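Local coordinates for chloride intracellular channel exc-4 (Caenorhabditis elegans, PDB 2YV9), which may insert into membranes to form chloride channels and is required to regulate the lumen size of the growing excretory canal, at residues A[213-226]-A[271-285]. Residues are numbered along the deposited sequence; the frame is centred on the assembly and turned at random.
Sequences DIPHNFTHLWAYIL and IPEKVLSDIRVKGLA
Two helices packed nearly at right angles (97°), in the all-helical C-terminal half of this GST-like fold, meet where Pro-272, just before helix 273-280, lies across a notch formed by the faces of Trp-222, in the first turn of helix 219-228, and His-216, in the turn before it. Its compact, rigid ring offers CD to the six-membered ring of Trp-222, 3.6 Å from the centroid, and CG to His-216. Trp-222 NE1 is shared between Ile-214 O and, more weakly, Pro-215 O; His-216 NE2 bonds almost straight (175°) to Asp-213 OD2, whose carboxylate also pairs with Arg-203. With CG1 anti to the backbone N (chi1 173°), Val-275 sets CG1 a tight 3.2 Å from Trp-222 CB and leaves CG2 for His-216 O and CB. Ile-271 puts CD1 at the Trp-222 edge and CG1 against Leu-226 CD1, while Leu-226 CD2 reaches Leu-276 CD1. Small Ala-223 admits Ile-279 CD1. Leu-284, following the Schellman turn at Gly-283, centres CD1 over the His-220 ring. Extended Lys-282, itself on the surface, brings NZ tip to tip with Thr-219 OG1; one water accepts from that hydroxyl and donates to His-216 O and Asp-278 OD2. Apolar packing and CH-pi contacts therefore carry the joint: its one direct hydrogen bond is weak, and water supplies the remaining polar link.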
loop_
_atom_site.group_PDB
_atom_site.type_symbol
_atom_site.label_atom_id
_atom_site.label_comp_id
_atom_site.label_asym_id
_atom_site.label_seq_id
_atom_site.Cartn_x
_atom_site.Cartn_y
_atom_site.Cartn_z
ATOM N N ASP A 213 -0.866 -7.479 29.882
ATOM C CA ASP A 213 -1.705 -8.356 29.070
ATOM C C ASP A 213 -2.991 -7.583 28.767
ATOM O O ASP A 213 -3.282 -6.528 29.370
ATOM C CB ASP A 213 -2.055 -9.627 29.843
ATOM C CG ASP A 213 -2.398 -10.811 28.936
ATOM O OD1 ASP A 213 -2.424 -10.681 27.700
ATOM O OD2 ASP A 213 -2.577 -11.913 29.496
ATOM N N ILE A 214 -3.731 -8.110 27.803
ATOM C CA ILE A 214 -5.011 -7.523 27.421
ATOM C C ILE A 214 -5.896 -7.830 28.639
ATOM O O ILE A 214 -5.904 -8.968 29.083
ATOM C CB ILE A 214 -5.539 -8.175 26.127
ATOM C CG1 ILE A 214 -4.735 -7.757 24.888
ATOM C CG2 ILE A 214 -7.052 -7.868 25.935
ATOM C CD1 ILE A 214 -5.083 -8.528 23.677
ATOM N N PRO A 215 -6.554 -6.811 29.252
ATOM C CA PRO A 215 -7.191 -7.087 30.542
ATOM C C PRO A 215 -8.105 -8.301 30.567
ATOM O O PRO A 215 -8.932 -8.482 29.658
ATOM C CB PRO A 215 -7.937 -5.801 30.842
ATOM C CG PRO A 215 -7.100 -4.713 30.162
ATOM C CD PRO A 215 -6.598 -5.380 28.908
ATOM N N HIS A 216 -7.977 -9.125 31.600
ATOM C CA HIS A 216 -8.662 -10.427 31.678
ATOM C C HIS A 216 -10.182 -10.332 31.918
ATOM O O HIS A 216 -10.926 -11.296 31.728
ATOM C CB HIS A 216 -7.967 -11.251 32.779
ATOM C CG HIS A 216 -6.588 -11.668 32.404
ATOM N ND1 HIS A 216 -5.824 -12.522 33.175
ATOM C CD2 HIS A 216 -5.819 -11.339 31.331
ATOM C CE1 HIS A 216 -4.664 -12.722 32.581
ATOM N NE2 HIS A 216 -4.631 -12.024 31.462
ATOM N N ASN A 217 -10.644 -9.166 32.324
ATOM C CA ASN A 217 -12.079 -8.961 32.574
ATOM C C ASN A 217 -12.869 -8.681 31.290
ATOM O O ASN A 217 -14.099 -8.657 31.310
ATOM C CB ASN A 217 -12.289 -7.859 33.610
ATOM C CG ASN A 217 -11.904 -6.489 33.106
ATOM O OD1 ASN A 217 -10.791 -6.274 32.676
ATOM N ND2 ASN A 217 -12.832 -5.545 33.183
ATOM N N PHE A 218 -12.175 -8.460 30.168
ATOM C CA PHE A 218 -12.821 -8.206 28.887
ATOM C C PHE A 218 -13.179 -9.543 28.206
ATOM O O PHE A 218 -12.554 -9.995 27.225
ATOM C CB PHE A 218 -11.907 -7.390 27.984
ATOM C CG PHE A 218 -11.556 -6.033 28.520
ATOM C CD1 PHE A 218 -12.310 -5.402 29.519
ATOM C CD2 PHE A 218 -10.453 -5.366 28.005
ATOM C CE1 PHE A 218 -11.939 -4.154 29.993
ATOM C CE2 PHE A 218 -10.109 -4.112 28.429
ATOM C CZ PHE A 218 -10.825 -3.496 29.431
ATOM N N THR A 219 -14.214 -10.209 28.720
ATOM C CA THR A 219 -14.509 -11.577 28.317
ATOM C C THR A 219 -14.925 -11.751 26.855
ATOM O O THR A 219 -14.579 -12.754 26.211
ATOM C CB THR A 219 -15.663 -12.136 29.169
ATOM O OG1 THR A 219 -15.467 -11.733 30.523
ATOM C CG2 THR A 219 -15.757 -13.637 29.064
ATOM N N HIS A 220 -15.723 -10.804 26.342
ATOM C CA HIS A 220 -16.188 -10.858 24.949
ATOM C C HIS A 220 -15.014 -10.661 23.993
ATOM O O HIS A 220 -14.919 -11.325 22.974
ATOM C CB HIS A 220 -17.274 -9.839 24.674
ATOM C CG HIS A 220 -18.606 -10.258 25.227
ATOM N ND1 HIS A 220 -18.910 -10.124 26.562
ATOM C CD2 HIS A 220 -19.619 -10.957 24.670
ATOM C CE1 HIS A 220 -20.108 -10.648 26.782
ATOM N NE2 HIS A 220 -20.546 -11.183 25.655
ATOM N N LEU A 221 -14.121 -9.736 24.367
ATOM C CA LEU A 221 -12.915 -9.494 23.556
ATOM C C LEU A 221 -12.069 -10.747 23.553
ATOM O O LEU A 221 -11.515 -11.116 22.508
ATOM C CB LEU A 221 -12.138 -8.338 24.118
ATOM C CG LEU A 221 -10.824 -7.961 23.427
ATOM C CD1 LEU A 221 -11.116 -7.529 22.057
ATOM C CD2 LEU A 221 -10.108 -6.887 24.223
ATOM N N TRP A 222 -11.887 -11.348 24.735
ATOM C CA TRP A 222 -11.039 -12.551 24.825
ATOM C C TRP A 222 -11.689 -13.671 24.054
ATOM O O TRP A 222 -11.023 -14.506 23.423
ATOM C CB TRP A 222 -10.761 -12.923 26.274
ATOM C CG TRP A 222 -9.532 -12.242 26.821
ATOM C CD1 TRP A 222 -9.470 -11.248 27.723
ATOM C CD2 TRP A 222 -8.190 -12.577 26.490
ATOM N NE1 TRP A 222 -8.152 -10.937 27.998
ATOM C CE2 TRP A 222 -7.358 -11.747 27.218
ATOM C CE3 TRP A 222 -7.622 -13.505 25.623
ATOM C CZ2 TRP A 222 -5.963 -11.805 27.079
ATOM C CZ3 TRP A 222 -6.261 -13.568 25.494
ATOM C CH2 TRP A 222 -5.456 -12.755 26.211
ATOM N N ALA A 223 -13.027 -13.727 24.065
ATOM C CA ALA A 223 -13.704 -14.700 23.234
ATOM C C ALA A 223 -13.451 -14.525 21.709
ATOM O O ALA A 223 -13.324 -15.481 20.948
ATOM C CB ALA A 223 -15.207 -14.694 23.488
ATOM N N TYR A 224 -13.356 -13.280 21.287
ATOM C CA TYR A 224 -13.056 -12.935 19.910
ATOM C C TYR A 224 -11.584 -13.306 19.592
ATOM O O TYR A 224 -11.273 -13.834 18.514
ATOM C CB TYR A 224 -13.326 -11.446 19.719
ATOM C CG TYR A 224 -12.995 -10.869 18.382
ATOM C CD1 TYR A 224 -13.888 -10.947 17.305
ATOM C CD2 TYR A 224 -11.779 -10.187 18.170
ATOM C CE1 TYR A 224 -13.572 -10.458 16.107
ATOM C CE2 TYR A 224 -11.476 -9.667 16.915
ATOM C CZ TYR A 224 -12.385 -9.748 15.921
ATOM O OH TYR A 224 -12.116 -9.242 14.691
ATOM N N ILE A 225 -10.686 -13.101 20.549
ATOM C CA ILE A 225 -9.290 -13.546 20.337
ATOM C C ILE A 225 -9.269 -15.090 20.221
ATOM O O ILE A 225 -8.608 -15.687 19.355
ATOM C CB ILE A 225 -8.394 -13.031 21.465
ATOM C CG1 ILE A 225 -8.286 -11.490 21.363
ATOM C CG2 ILE A 225 -6.990 -13.714 21.405
ATOM C CD1 ILE A 225 -7.773 -10.800 22.607
ATOM N N LEU A 226 -10.000 -15.763 21.094
ATOM C CA LEU A 226 -10.161 -17.218 20.955
ATOM C C LEU A 226 -10.705 -17.613 19.585
ATOM O O LEU A 226 -10.187 -18.522 18.970
ATOM C CB LEU A 226 -11.049 -17.751 22.065
ATOM C CG LEU A 226 -11.280 -19.269 22.085
ATOM C CD1 LEU A 226 -10.016 -20.143 21.957
ATOM C CD2 LEU A 226 -12.106 -19.638 23.380
ATOM N N ILE A 271 -5.237 -18.685 25.683
ATOM C CA ILE A 271 -6.095 -17.835 26.451
ATOM C C ILE A 271 -5.831 -18.029 27.953
ATOM O O ILE A 271 -5.665 -19.164 28.414
ATOM C CB ILE A 271 -7.574 -18.238 26.187
ATOM C CG1 ILE A 271 -7.867 -18.207 24.671
ATOM C CG2 ILE A 271 -8.515 -17.326 26.989
ATOM C CD1 ILE A 271 -7.594 -16.854 23.992
ATOM N N PRO A 272 -5.780 -16.935 28.731
ATOM C CA PRO A 272 -5.616 -17.157 30.171
ATOM C C PRO A 272 -6.702 -18.077 30.768
ATOM O O PRO A 272 -7.869 -18.099 30.314
ATOM C CB PRO A 272 -5.708 -15.754 30.771
ATOM C CG PRO A 272 -5.271 -14.863 29.653
ATOM C CD PRO A 272 -5.821 -15.498 28.404
ATOM N N GLU A 273 -6.308 -18.762 31.843
ATOM C CA GLU A 273 -7.140 -19.822 32.399
ATOM C C GLU A 273 -8.512 -19.355 32.878
ATOM O O GLU A 273 -9.539 -19.996 32.590
ATOM C CB GLU A 273 -6.410 -20.485 33.581
ATOM C CG GLU A 273 -7.197 -21.584 34.296
ATOM C CD GLU A 273 -6.291 -22.391 35.201
ATOM O OE1 GLU A 273 -6.130 -21.967 36.368
ATOM O OE2 GLU A 273 -5.689 -23.371 34.704
ATOM N N LYS A 274 -8.500 -18.311 33.705
ATOM C CA LYS A 274 -9.740 -17.806 34.331
ATOM C C LYS A 274 -10.607 -17.191 33.258
ATOM O O LYS A 274 -11.835 -17.237 33.332
ATOM C CB LYS A 274 -9.417 -16.767 35.394
ATOM C CG LYS A 274 -10.636 -16.205 36.151
ATOM C CD LYS A 274 -11.589 -17.294 36.649
ATOM C CE LYS A 274 -12.638 -16.722 37.586
ATOM N NZ LYS A 274 -13.450 -17.832 38.160
ATOM N N VAL A 275 -9.972 -16.642 32.237
ATOM C CA VAL A 275 -10.716 -16.041 31.103
ATOM C C VAL A 275 -11.412 -17.127 30.290
ATOM O O VAL A 275 -12.546 -16.969 29.856
ATOM C CB VAL A 275 -9.792 -15.242 30.192
ATOM C CG1 VAL A 275 -10.543 -14.768 28.913
ATOM C CG2 VAL A 275 -9.171 -14.069 30.948
ATOM N N LEU A 276 -10.751 -18.263 30.098
ATOM C CA LEU A 276 -11.343 -19.354 29.342
ATOM C C LEU A 276 -12.560 -19.905 30.097
ATOM O O LEU A 276 -13.597 -20.167 29.507
ATOM C CB LEU A 276 -10.297 -20.434 29.044
ATOM C CG LEU A 276 -10.670 -21.489 27.991
ATOM C CD1 LEU A 276 -11.301 -20.889 26.744
ATOM C CD2 LEU A 276 -9.457 -22.344 27.612
ATOM N N SER A 277 -12.430 -19.976 31.418
ATOM C CA SER A 277 -13.547 -20.388 32.263
ATOM C C SER A 277 -14.700 -19.404 32.127
ATOM O O SER A 277 -15.841 -19.844 31.922
ATOM C CB SER A 277 -13.107 -20.510 33.714
ATOM O OG SER A 277 -12.136 -21.545 33.848
ATOM N N ASP A 278 -14.406 -18.097 32.223
ATOM C CA ASP A 278 -15.408 -17.032 32.084
ATOM C C ASP A 278 -16.119 -17.174 30.737
ATOM O O ASP A 278 -17.353 -17.037 30.651
ATOM C CB ASP A 278 -14.776 -15.631 32.202
ATOM C CG ASP A 278 -14.281 -15.306 33.616
ATOM O OD1 ASP A 278 -14.622 -16.034 34.575
ATOM O OD2 ASP A 278 -13.543 -14.308 33.776
ATOM N N ILE A 279 -15.350 -17.461 29.685
ATOM C CA ILE A 279 -15.943 -17.660 28.344
ATOM C C ILE A 279 -16.900 -18.847 28.315
ATOM O O ILE A 279 -18.002 -18.751 27.753
ATOM C CB ILE A 279 -14.845 -17.865 27.281
ATOM C CG1 ILE A 279 -14.181 -16.526 26.979
ATOM C CG2 ILE A 279 -15.374 -18.499 25.968
ATOM C CD1 ILE A 279 -12.896 -16.708 26.379
ATOM N N ARG A 280 -16.459 -19.967 28.886
ATOM C CA ARG A 280 -17.268 -21.184 28.985
ATOM C C ARG A 280 -18.535 -20.949 29.811
ATOM O O ARG A 280 -19.609 -21.429 29.438
ATOM C CB ARG A 280 -16.455 -22.337 29.594
ATOM C CG ARG A 280 -15.318 -22.847 28.702
ATOM C CD ARG A 280 -14.633 -24.110 29.260
ATOM N NE ARG A 280 -13.861 -23.876 30.489
ATOM C CZ ARG A 280 -14.324 -23.998 31.738
ATOM N NH1 ARG A 280 -15.589 -24.342 31.989
ATOM N NH2 ARG A 280 -13.508 -23.759 32.760
ATOM N N VAL A 281 -18.434 -20.176 30.897
ATOM C CA VAL A 281 -19.589 -19.986 31.784
ATOM C C VAL A 281 -20.596 -18.967 31.249
ATOM O O VAL A 281 -21.644 -18.742 31.868
ATOM C CB VAL A 281 -19.183 -19.609 33.236
ATOM C CG1 VAL A 281 -18.077 -20.535 33.736
ATOM C CG2 VAL A 281 -18.794 -18.144 33.350
ATOM N N LYS A 282 -20.277 -18.341 30.116
ATOM C CA LYS A 282 -21.231 -17.488 29.416
ATOM C C LYS A 282 -21.614 -18.059 28.045
ATOM O O LYS A 282 -22.391 -17.455 27.311
ATOM C CB LYS A 282 -20.651 -16.085 29.281
ATOM C CG LYS A 282 -20.254 -15.468 30.608
ATOM C CD LYS A 282 -19.689 -14.066 30.419
ATOM C CE LYS A 282 -19.030 -13.533 31.697
ATOM N NZ LYS A 282 -18.598 -12.109 31.577
ATOM N N GLY A 283 -21.083 -19.223 27.709
ATOM C CA GLY A 283 -21.323 -19.827 26.401
ATOM C C GLY A 283 -20.834 -18.969 25.248
ATOM O O GLY A 283 -21.497 -18.856 24.222
ATOM N N LEU A 284 -19.654 -18.380 25.402
ATOM C CA LEU A 284 -19.072 -17.520 24.353
ATOM C C LEU A 284 -18.125 -18.236 23.403
ATOM O O LEU A 284 -17.419 -17.589 22.614
ATOM C CB LEU A 284 -18.335 -16.364 25.028
ATOM C CG LEU A 284 -19.186 -15.389 25.849
ATOM C CD1 LEU A 284 -18.395 -14.175 26.265
ATOM C CD2 LEU A 284 -20.436 -14.936 25.070
ATOM N N ALA A 285 -18.067 -19.558 23.458
ATOM C CA ALA A 285 -17.159 -20.295 22.581
ATOM C C ALA A 285 -17.866 -21.444 21.876
ATOM O O ALA A 285 -18.803 -22.016 22.419
ATOM C CB ALA A 285 -15.949 -20.799 23.375
HETATM O O HOH W 1 -13.276 -12.765 31.619
HETATM O O HOH W 2 -10.759 -13.522 34.281
#